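PDB 3IUZ: putative glyoxalase superfamily protein from Ralstonia eutropha, which probably acts as an iron(II)-dependent dioxygenase of the 2-oxoadipate dioxygenase/decarboxylase family, within the glyoxalase superfamily. Local coordinates for residues 209-217 with 285-296; 103-111 with 169-180. One frame throughout, in Å; residues are numbered along the deposited sequence. Where two conformers were deposited one is given.

Contact 1. Residues 209-217 with 285-296; sequences GVPRLADYE and QFIGAQGETVER
Ile287 O is gripped by two donors, Leu213 N at 2.7 Å and a water that also accepts from Ala214 N. The bond from Leu213 N is nearly straight, at 171°. Ile287 N donates in turn to Pro211 O at 2.9 Å. Together the two backbone bonds form a single beta bridge between Arg212 and Ile287, at the end of strand 281-287 in a beta hairpin. Arg212 is also the N-cap residue of helix 213-222, so the bridge joins the start of this helix to the hairpin. A type I turn from Gly288 to Gly291 lies in the hairpin loop.

Beside the bridge, Phe286 packs under the first helical turn. Its CE2 lies 3.4 Å from Tyr216 CG, and the two rings meet obliquely with planes 55° apart. Tyr216 has CG anti to its N (chi1 168°), which directs the ring to Phe286. Leu213 CD1 sits over one face of the Phe286 ring. Thr231 of helix 224-232 and Val298 of strand 293-306 touch both aromatic side chains. Val210 CG1 rests on the strand backbone, 3.4 Å from Phe286 CA. Near the surface, a second water links Glu217 OE2 to Arg296 NH2. Leu213 CD2 covers one face of the Arg296 guanidinium, 3.6 Å from NH2.

Contact 2. Residues 103-111 with 169-180; sequences FTRILRPLG and DPLTPRAQTLLW
Arg105 meets Asp169 end-on in a salt bridge with two hydrogen bonds. Arg105 NH2 reaches Asp169 OD1 at 2.7 Å, and Arg105 NH1 reaches Asp169 OD2 at 2.8 Å. The guanidinium and carboxylate planes are 35° apart. Leu171 CB lies over one face of the guanidinium, and Leu171 CD1 packs on Ile106 CG1.

Farther along, the segments 103-110 and 173-180 of two helices run at 32° to each other, with Pro109 and Leu179 in their interface. Pro109 CG meets the branch of Leu179. Pro109 CB makes a CH-pi contact over the six-membered ring of Trp180, 3.7 Å from its centroid. A water bridges Arg105 O and Trp180 NE1.

The next shell sets the partners in place. Leu171 N donates to Asp169 OD1 in an Asx turn, from the carboxylate face opposite Arg105 NH2. Gln176 NE2 holds Leu171 O, and Thr172 OG1 caps helix 173-185 by accepting from Ala175 N. Ala102 O accepts from Arg105 NE. Leu200 of helix 190-200 packs on both Ile106 and Leu171. With bonds to both its oxygens, the Asp169 carboxylate is probably stabilised as the anion.

How the contacts relate
Along the chain, both segments of contact 2 come before those of contact 1. Their centres are about 32 Å apart and their nearest atoms about 10 Å, so they do not touch. All four segments belong to the part of the chain assigned to the 2-oxoadipate dioxygenase/decarboxylase family. Contact 2 pairs helices 101-110 and 173-185, about 16 Å from the centre of the chain. Helix 101-110 leads into strand 112-120 of the mixed sheet. Contact 1 lies farther out, about 25 Å from that centre, where helix 213-222 meets the hairpin of strands 281-287 and 293-306. These strands belong to the same sheet. The two contacts thus join helices to each other and to a sheet edge at separate places.

Contact 1. Residues 209-217 with 285-296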
loop_
_atom_site.group_PDB
_atom_site.type_symbol
_atom_site.label_atom_id
_atom_site.label_comp_id
_atom_site.label_asym_id
_atom_site.label_seq_id
_atom_site.Cartn_x
_atom_site.Cartn_y
_atom_site.Cartn_z
ATOM N N GLY A 209 -12.070 -15.033 2.070
ATOM C CA GLY A 209 -11.803 -16.223 1.280
ATOM C C GLY A 209 -12.088 -15.993 -0.190
ATOM O O GLY A 209 -12.559 -14.934 -0.571
ATOM N N VAL A 210 -11.800 -17.011 -0.994
ATOM C CA VAL A 210 -12.037 -16.981 -2.424
ATOM C C VAL A 210 -13.492 -16.615 -2.651
ATOM O O VAL A 210 -14.359 -17.265 -2.143
ATOM C CB VAL A 210 -11.717 -18.354 -3.070
ATOM C CG1 VAL A 210 -12.050 -18.355 -4.544
ATOM C CG2 VAL A 210 -10.255 -18.747 -2.811
ATOM N N PRO A 211 -13.763 -15.554 -3.396
ATOM C CA PRO A 211 -15.154 -15.222 -3.666
ATOM C C PRO A 211 -15.770 -16.032 -4.812
ATOM O O PRO A 211 -15.054 -16.574 -5.663
ATOM C CB PRO A 211 -15.075 -13.776 -4.119
ATOM C CG PRO A 211 -13.805 -13.705 -4.801
ATOM C CD PRO A 211 -12.858 -14.577 -3.999
ATOM N N ARG A 212 -17.104 -16.047 -4.829
ATOM C CA ARG A 212 -17.875 -16.692 -5.890
ATOM C C ARG A 212 -17.727 -15.880 -7.160
ATOM O O ARG A 212 -17.761 -14.659 -7.139
ATOM C CB ARG A 212 -19.336 -16.727 -5.528
ATOM C CG ARG A 212 -19.613 -17.676 -4.403
ATOM C CD ARG A 212 -21.042 -17.678 -3.980
ATOM N NE ARG A 212 -21.089 -18.367 -2.690
ATOM C CZ ARG A 212 -22.167 -18.526 -1.944
ATOM N NH1 ARG A 212 -23.353 -18.075 -2.368
ATOM N NH2 ARG A 212 -22.055 -19.162 -0.774
ATOM N N LEU A 213 -17.568 -16.568 -8.271
ATOM C CA LEU A 213 -17.394 -15.894 -9.517
ATOM C C LEU A 213 -18.605 -15.012 -9.781
ATOM O O LEU A 213 -18.470 -13.855 -10.203
ATOM C CB LEU A 213 -17.180 -16.926 -10.639
ATOM C CG LEU A 213 -17.077 -16.326 -12.059
ATOM C CD1 LEU A 213 -15.904 -15.401 -12.159
ATOM C CD2 LEU A 213 -16.961 -17.413 -13.112
ATOM N N ALA A 214 -19.787 -15.564 -9.514
ATOM C CA ALA A 214 -21.045 -14.823 -9.684
ATOM C C ALA A 214 -21.099 -13.532 -8.888
ATOM O O ALA A 214 -21.636 -12.557 -9.372
ATOM C CB ALA A 214 -22.233 -15.706 -9.338
ATOM N N ASP A 215 -20.546 -13.517 -7.674
ATOM C CA ASP A 215 -20.584 -12.301 -6.866
ATOM C C ASP A 215 -19.594 -11.276 -7.402
ATOM O O ASP A 215 -19.912 -10.078 -7.476
ATOM C CB ASP A 215 -20.289 -12.612 -5.379
ATOM C CG ASP A 215 -21.405 -13.363 -4.730
ATOM O OD1 ASP A 215 -22.546 -13.303 -5.266
ATOM O OD2 ASP A 215 -21.144 -14.007 -3.707
ATOM N N TYR A 216 -18.424 -11.766 -7.821
ATOM C CA TYR A 216 -17.408 -10.919 -8.456
ATOM C C TYR A 216 -18.019 -10.186 -9.633
ATOM O O TYR A 216 -17.889 -8.945 -9.770
ATOM C CB TYR A 216 -16.167 -11.728 -8.905
ATOM C CG TYR A 216 -15.248 -10.932 -9.812
ATOM C CD1 TYR A 216 -14.407 -9.951 -9.283
ATOM C CD2 TYR A 216 -15.242 -11.128 -11.205
ATOM C CE1 TYR A 216 -13.572 -9.201 -10.100
ATOM C CE2 TYR A 216 -14.390 -10.352 -12.057
ATOM C CZ TYR A 216 -13.559 -9.414 -11.524
ATOM O OH TYR A 216 -12.736 -8.621 -12.333
ATOM N N GLU A 217 -18.766 -10.932 -10.438
ATOM C CA GLU A 217 -19.390 -10.371 -11.634
ATOM C C GLU A 217 -20.504 -9.396 -11.281
ATOM O O GLU A 217 -20.599 -8.333 -11.873
ATOM C CB GLU A 217 -19.851 -11.495 -12.579
ATOM C CG GLU A 217 -18.644 -12.273 -13.124
ATOM C CD GLU A 217 -18.966 -13.614 -13.770
ATOM O OE1 GLU A 217 -20.087 -14.145 -13.607
ATOM O OE2 GLU A 217 -18.057 -14.133 -14.449
ATOM N N GLN A 285 -8.330 -17.013 -8.152
ATOM C CA GLN A 285 -9.314 -18.061 -8.010
ATOM C C GLN A 285 -10.681 -17.522 -7.613
ATOM O O GLN A 285 -10.811 -16.536 -6.913
ATOM C CB GLN A 285 -8.848 -19.074 -6.973
ATOM C CG GLN A 285 -7.608 -19.826 -7.405
ATOM C CD GLN A 285 -7.076 -20.732 -6.333
ATOM O OE1 GLN A 285 -7.041 -20.383 -5.151
ATOM N NE2 GLN A 285 -6.642 -21.900 -6.742
ATOM N N PHE A 286 -11.700 -18.212 -8.064
ATOM C CA PHE A 286 -13.076 -17.939 -7.756
ATOM C C PHE A 286 -13.866 -19.238 -7.572
ATOM O O PHE A 286 -13.475 -20.285 -8.059
ATOM C CB PHE A 286 -13.751 -17.186 -8.886
ATOM C CG PHE A 286 -13.129 -15.887 -9.198
ATOM C CD1 PHE A 286 -12.026 -15.818 -10.034
ATOM C CD2 PHE A 286 -13.654 -14.698 -8.681
ATOM C CE1 PHE A 286 -11.457 -14.579 -10.358
ATOM C CE2 PHE A 286 -13.091 -13.489 -8.994
ATOM C CZ PHE A 286 -11.979 -13.427 -9.848
ATOM N N ILE A 287 -14.999 -19.144 -6.904
ATOM C CA ILE A 287 -15.874 -20.301 -6.718
ATOM C C ILE A 287 -16.931 -20.268 -7.785
ATOM O O ILE A 287 -17.686 -19.286 -7.951
ATOM C CB ILE A 287 -16.513 -20.356 -5.333
ATOM C CG1 ILE A 287 -15.423 -20.291 -4.249
ATOM C CG2 ILE A 287 -17.430 -21.622 -5.201
ATOM C CD1 ILE A 287 -14.391 -21.427 -4.242
ATOM N N GLY A 288 -16.972 -21.367 -8.528
ATOM C CA GLY A 288 -17.913 -21.535 -9.625
ATOM C C GLY A 288 -19.321 -21.927 -9.210
ATOM O O GLY A 288 -19.582 -22.165 -8.045
ATOM N N ALA A 289 -20.219 -21.988 -10.187
ATOM C CA ALA A 289 -21.639 -22.223 -9.930
ATOM C C ALA A 289 -21.909 -23.557 -9.204
ATOM O O ALA A 289 -22.923 -23.684 -8.513
ATOM C CB ALA A 289 -22.436 -22.185 -11.233
ATOM N N GLN A 290 -21.022 -24.532 -9.331
ATOM C CA GLN A 290 -21.247 -25.802 -8.645
ATOM C C GLN A 290 -20.247 -25.988 -7.542
ATOM O O GLN A 290 -19.916 -27.114 -7.200
ATOM C CB GLN A 290 -21.186 -26.971 -9.632
ATOM C CG GLN A 290 -22.297 -26.870 -10.677
ATOM C CD GLN A 290 -22.260 -27.979 -11.687
ATOM O OE1 GLN A 290 -21.857 -27.774 -12.833
ATOM N NE2 GLN A 290 -22.687 -29.171 -11.275
ATOM N N GLY A 291 -19.742 -24.884 -6.994
ATOM C CA GLY A 291 -18.759 -24.964 -5.914
ATOM C C GLY A 291 -17.326 -25.272 -6.306
ATOM O O GLY A 291 -16.436 -25.236 -5.453
ATOM N N GLU A 292 -17.078 -25.539 -7.579
ATOM C CA GLU A 292 -15.698 -25.741 -8.084
ATOM C C GLU A 292 -14.820 -24.466 -8.069
ATOM O O GLU A 292 -15.337 -23.356 -8.078
ATOM C CB GLU A 292 -15.718 -26.368 -9.497
ATOM C CG GLU A 292 -16.018 -25.428 -10.697
ATOM C CD GLU A 292 -17.460 -24.967 -10.771
ATOM O OE1 GLU A 292 -18.223 -25.143 -9.795
ATOM O OE2 GLU A 292 -17.833 -24.386 -11.808
ATOM N N THR A 293 -13.503 -24.643 -8.016
ATOM C CA THR A 293 -12.564 -23.533 -8.100
ATOM C C THR A 293 -12.263 -23.293 -9.550
ATOM O O THR A 293 -11.875 -24.238 -10.256
ATOM C CB THR A 293 -11.242 -23.803 -7.392
ATOM O OG1 THR A 293 -11.505 -24.057 -6.020
ATOM C CG2 THR A 293 -10.313 -22.571 -7.460
ATOM N N VAL A 294 -12.487 -22.066 -10.002
ATOM C CA VAL A 294 -12.160 -21.661 -11.370
ATOM C C VAL A 294 -11.187 -20.483 -11.291
ATOM O O VAL A 294 -11.002 -19.895 -10.250
ATOM C CB VAL A 294 -13.408 -21.269 -12.171
ATOM C CG1 VAL A 294 -14.454 -22.422 -12.163
ATOM C CG2 VAL A 294 -13.991 -20.001 -11.630
ATOM N N GLU A 295 -10.540 -20.148 -12.384
ATOM C CA GLU A 295 -9.552 -19.083 -12.356
ATOM C C GLU A 295 -9.878 -18.071 -13.412
ATOM O O GLU A 295 -10.402 -18.415 -14.447
ATOM C CB GLU A 295 -8.152 -19.649 -12.603
ATOM C CG GLU A 295 -7.672 -20.590 -11.495
ATOM C CD GLU A 295 -6.184 -20.836 -11.539
ATOM O OE1 GLU A 295 -5.569 -20.663 -12.619
ATOM O OE2 GLU A 295 -5.612 -21.171 -10.483
ATOM N N ARG A 296 -9.532 -16.823 -13.159
ATOM C CA ARG A 296 -9.653 -15.788 -14.154
ATOM C C ARG A 296 -8.469 -14.843 -14.018
ATOM O O ARG A 296 -7.857 -14.731 -12.954
ATOM C CB ARG A 296 -10.939 -14.993 -13.942
ATOM C CG ARG A 296 -12.195 -15.729 -14.265
ATOM C CD ARG A 296 -12.386 -15.802 -15.774
ATOM N NE ARG A 296 -13.727 -16.228 -16.102
ATOM C CZ ARG A 296 -14.183 -17.464 -15.974
ATOM N NH1 ARG A 296 -13.416 -18.447 -15.499
ATOM N NH2 ARG A 296 -15.435 -17.723 -16.326
HETATM O O HOH W 1 -20.007 -18.412 -8.888
HETATM O O HOH W 2 -18.023 -16.014 -16.296
#

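Contact 2. Residues 103-111 with 169-180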
loop_
_atom_site.group_PDB
_atom_site.type_symbol
_atom_site.label_atom_id
_atom_site.label_comp_id
_atom_site.label_asym_id
_atom_site.label_seq_id
_atom_site.Cartn_x
_atom_site.Cartn_y
_atom_site.Cartn_z
ATOM N N PHE A 103 -6.793 -0.287 9.282
ATOM C CA PHE A 103 -5.430 0.192 9.161
ATOM C C PHE A 103 -5.050 1.393 10.049
ATOM O O PHE A 103 -3.915 1.479 10.449
ATOM C CB PHE A 103 -5.134 0.478 7.686
ATOM C CG PHE A 103 -5.020 -0.781 6.907
ATOM C CD1 PHE A 103 -3.845 -1.506 6.957
ATOM C CD2 PHE A 103 -6.145 -1.350 6.317
ATOM C CE1 PHE A 103 -3.764 -2.728 6.369
ATOM C CE2 PHE A 103 -6.065 -2.573 5.722
ATOM C CZ PHE A 103 -4.866 -3.248 5.726
ATOM N N THR A 104 -5.965 2.292 10.380
ATOM C CA THR A 104 -5.567 3.386 11.269
ATOM C C THR A 104 -5.113 2.864 12.666
ATOM O O THR A 104 -4.252 3.459 13.279
ATOM C CB THR A 104 -6.649 4.445 11.429
ATOM O OG1 THR A 104 -7.892 3.843 11.715
ATOM C CG2 THR A 104 -6.785 5.273 10.105
ATOM N N ARG A 105 -5.722 1.789 13.134
ATOM C CA ARG A 105 -5.316 1.084 14.345
ATOM C C ARG A 105 -3.871 0.539 14.291
ATOM O O ARG A 105 -3.315 0.212 15.339
ATOM C CB ARG A 105 -6.263 -0.053 14.660
ATOM C CG ARG A 105 -6.079 -1.300 13.747
ATOM C CD ARG A 105 -7.175 -2.334 13.857
ATOM N NE ARG A 105 -7.032 -3.360 12.818
ATOM C CZ ARG A 105 -7.330 -4.655 12.949
ATOM N NH1 ARG A 105 -7.822 -5.165 14.075
ATOM N NH2 ARG A 105 -7.185 -5.450 11.907
ATOM N N ILE A 106 -3.286 0.474 13.077
ATOM C CA ILE A 106 -1.909 0.104 12.854
ATOM C C ILE A 106 -1.057 1.355 12.610
ATOM O O ILE A 106 -0.005 1.546 13.237
ATOM C CB ILE A 106 -1.756 -0.859 11.627
ATOM C CG1 ILE A 106 -2.515 -2.177 11.811
ATOM C CG2 ILE A 106 -0.276 -1.102 11.311
ATOM C CD1 ILE A 106 -2.630 -3.072 10.473
ATOM N N LEU A 107 -1.487 2.218 11.687
ATOM C CA LEU A 107 -0.640 3.329 11.281
ATOM C C LEU A 107 -0.464 4.360 12.400
ATOM O O LEU A 107 0.578 5.000 12.483
ATOM C CB LEU A 107 -1.243 4.062 10.060
ATOM C CG LEU A 107 -1.444 3.167 8.829
ATOM C CD1 LEU A 107 -2.077 3.831 7.637
ATOM C CD2 LEU A 107 -0.098 2.553 8.420
ATOM N N ARG A 108 -1.506 4.547 13.219
ATOM C CA ARG A 108 -1.489 5.581 14.262
ATOM C C ARG A 108 -0.411 5.247 15.296
ATOM O O ARG A 108 0.457 6.056 15.513
ATOM C CB ARG A 108 -2.873 5.770 14.872
ATOM C CG ARG A 108 -3.864 6.378 13.907
ATOM C CD ARG A 108 -3.668 7.858 13.644
ATOM N NE ARG A 108 -4.122 8.629 14.779
ATOM C CZ ARG A 108 -3.423 9.508 15.473
ATOM N NH1 ARG A 108 -2.166 9.808 15.171
ATOM N NH2 ARG A 108 -3.998 10.087 16.530
ATOM N N PRO A 109 -0.404 4.033 15.865
ATOM C CA PRO A 109 0.681 3.749 16.813
ATOM C C PRO A 109 2.088 3.657 16.164
ATOM O O PRO A 109 3.102 3.846 16.831
ATOM C CB PRO A 109 0.257 2.413 17.419
ATOM C CG PRO A 109 -0.722 1.830 16.406
ATOM C CD PRO A 109 -1.440 2.977 15.890
ATOM N N LEU A 110 2.175 3.372 14.870
ATOM C CA LEU A 110 3.448 3.502 14.142
ATOM C C LEU A 110 3.984 4.936 14.043
ATOM O O LEU A 110 5.159 5.119 13.756
ATOM C CB LEU A 110 3.360 2.966 12.741
ATOM C CG LEU A 110 3.341 1.434 12.610
ATOM C CD1 LEU A 110 3.070 1.029 11.107
ATOM C CD2 LEU A 110 4.598 0.713 13.179
ATOM N N GLY A 111 3.115 5.928 14.254
ATOM C CA GLY A 111 3.523 7.323 14.223
ATOM C C GLY A 111 2.892 8.152 13.107
ATOM O O GLY A 111 3.270 9.288 12.919
ATOM N N ASP A 169 -9.372 -11.291 10.865
ATOM C CA ASP A 169 -8.576 -10.174 11.384
ATOM C C ASP A 169 -7.117 -10.575 11.448
ATOM O O ASP A 169 -6.699 -11.413 12.285
ATOM C CB ASP A 169 -9.084 -9.702 12.752
ATOM C CG ASP A 169 -8.350 -8.437 13.247
ATOM O OD1 ASP A 169 -7.323 -8.065 12.636
ATOM O OD2 ASP A 169 -8.827 -7.806 14.232
ATOM N N PRO A 170 -6.295 -10.013 10.548
ATOM C CA PRO A 170 -4.879 -10.379 10.538
ATOM C C PRO A 170 -4.007 -9.783 11.642
ATOM O O PRO A 170 -2.867 -10.210 11.823
ATOM C CB PRO A 170 -4.418 -9.812 9.189
ATOM C CG PRO A 170 -5.205 -8.527 9.131
ATOM C CD PRO A 170 -6.559 -8.910 9.602
ATOM N N LEU A 171 -4.523 -8.820 12.388
ATOM C CA LEU A 171 -3.708 -8.124 13.404
ATOM C C LEU A 171 -3.714 -8.906 14.726
ATOM O O LEU A 171 -4.587 -8.734 15.549
ATOM C CB LEU A 171 -4.268 -6.715 13.605
ATOM C CG LEU A 171 -3.323 -5.788 14.406
ATOM C CD1 LEU A 171 -2.064 -5.489 13.657
ATOM C CD2 LEU A 171 -4.047 -4.474 14.777
ATOM N N THR A 172 -2.696 -9.714 14.927
ATOM C CA THR A 172 -2.674 -10.693 15.977
ATOM C C THR A 172 -2.440 -10.010 17.362
ATOM O O THR A 172 -2.025 -8.846 17.421
ATOM C CB THR A 172 -1.561 -11.704 15.746
ATOM O OG1 THR A 172 -0.290 -11.104 16.011
ATOM C CG2 THR A 172 -1.618 -12.343 14.326
ATOM N N PRO A 173 -2.637 -10.760 18.453
ATOM C CA PRO A 173 -2.397 -10.175 19.772
ATOM C C PRO A 173 -0.956 -9.773 20.004
ATOM O O PRO A 173 -0.694 -8.787 20.673
ATOM C CB PRO A 173 -2.786 -11.280 20.740
ATOM C CG PRO A 173 -3.566 -12.307 19.950
ATOM C CD PRO A 173 -3.406 -12.020 18.518
ATOM N N ARG A 174 -0.034 -10.569 19.486
ATOM C CA ARG A 174 1.369 -10.251 19.592
ATOM C C ARG A 174 1.664 -8.979 18.783
ATOM O O ARG A 174 2.476 -8.148 19.216
ATOM C CB ARG A 174 2.191 -11.426 19.087
ATOM C CG ARG A 174 3.672 -11.168 19.127
ATOM C CD ARG A 174 4.231 -11.155 20.553
ATOM N NE ARG A 174 5.674 -10.949 20.504
ATOM C CZ ARG A 174 6.416 -10.520 21.516
ATOM N NH1 ARG A 174 5.893 -10.264 22.731
ATOM N NH2 ARG A 174 7.681 -10.319 21.310
ATOM N N ALA A 175 1.032 -8.842 17.610
ATOM C CA ALA A 175 1.229 -7.657 16.771
ATOM C C ALA A 175 0.791 -6.420 17.580
ATOM O O ALA A 175 1.473 -5.389 17.610
ATOM C CB ALA A 175 0.422 -7.740 15.434
ATOM N N GLN A 176 -0.363 -6.529 18.207
ATOM C CA GLN A 176 -0.900 -5.399 18.986
ATOM C C GLN A 176 -0.077 -5.104 20.204
ATOM O O GLN A 176 0.074 -3.951 20.563
ATOM C CB GLN A 176 -2.343 -5.651 19.360
ATOM C CG GLN A 176 -3.269 -5.694 18.144
ATOM C CD GLN A 176 -4.738 -5.861 18.495
ATOM O OE1 GLN A 176 -5.324 -5.055 19.264
ATOM N NE2 GLN A 176 -5.378 -6.866 17.864
ATOM N N THR A 177 0.454 -6.152 20.853
ATOM C CA THR A 177 1.366 -5.975 21.967
ATOM C C THR A 177 2.561 -5.097 21.593
ATOM O O THR A 177 2.901 -4.097 22.297
ATOM C CB THR A 177 1.893 -7.347 22.450
ATOM O OG1 THR A 177 0.782 -8.143 22.903
ATOM C CG2 THR A 177 2.936 -7.173 23.582
ATOM N N LEU A 178 3.181 -5.407 20.455
ATOM C CA LEU A 178 4.429 -4.722 20.059
ATOM C C LEU A 178 4.145 -3.293 19.549
ATOM O O LEU A 178 4.910 -2.361 19.823
ATOM C CB LEU A 178 5.196 -5.559 18.997
ATOM C CG LEU A 178 5.776 -6.894 19.534
ATOM C CD1 LEU A 178 6.438 -7.766 18.409
ATOM C CD2 LEU A 178 6.791 -6.590 20.669
ATOM N N LEU A 179 3.041 -3.160 18.820
ATOM C CA LEU A 179 2.563 -1.876 18.333
ATOM C C LEU A 179 2.370 -0.842 19.461
ATOM O O LEU A 179 2.824 0.290 19.379
ATOM C CB LEU A 179 1.235 -2.122 17.628
ATOM C CG LEU A 179 0.851 -1.199 16.501
ATOM C CD1 LEU A 179 2.083 -0.932 15.643
ATOM C CD2 LEU A 179 -0.349 -1.867 15.733
ATOM N N TRP A 180 1.692 -1.251 20.539
ATOM C CA TRP A 180 1.401 -0.360 21.644
ATOM C C TRP A 180 2.574 -0.148 22.608
ATOM O O TRP A 180 2.648 0.932 23.214
ATOM C CB TRP A 180 0.064 -0.783 22.297
ATOM C CG TRP A 180 -0.991 -0.505 21.303
ATOM C CD1 TRP A 180 -1.591 -1.385 20.431
ATOM C CD2 TRP A 180 -1.433 0.798 20.905
ATOM N NE1 TRP A 180 -2.414 -0.708 19.584
ATOM C CE2 TRP A 180 -2.332 0.629 19.846
ATOM C CE3 TRP A 180 -1.152 2.094 21.352
ATOM C CZ2 TRP A 180 -2.961 1.715 19.217
ATOM C CZ3 TRP A 180 -1.770 3.168 20.719
ATOM C CH2 TRP A 180 -2.707 2.951 19.686
HETATM O O HOH W 3 -3.936 -1.641 17.263
#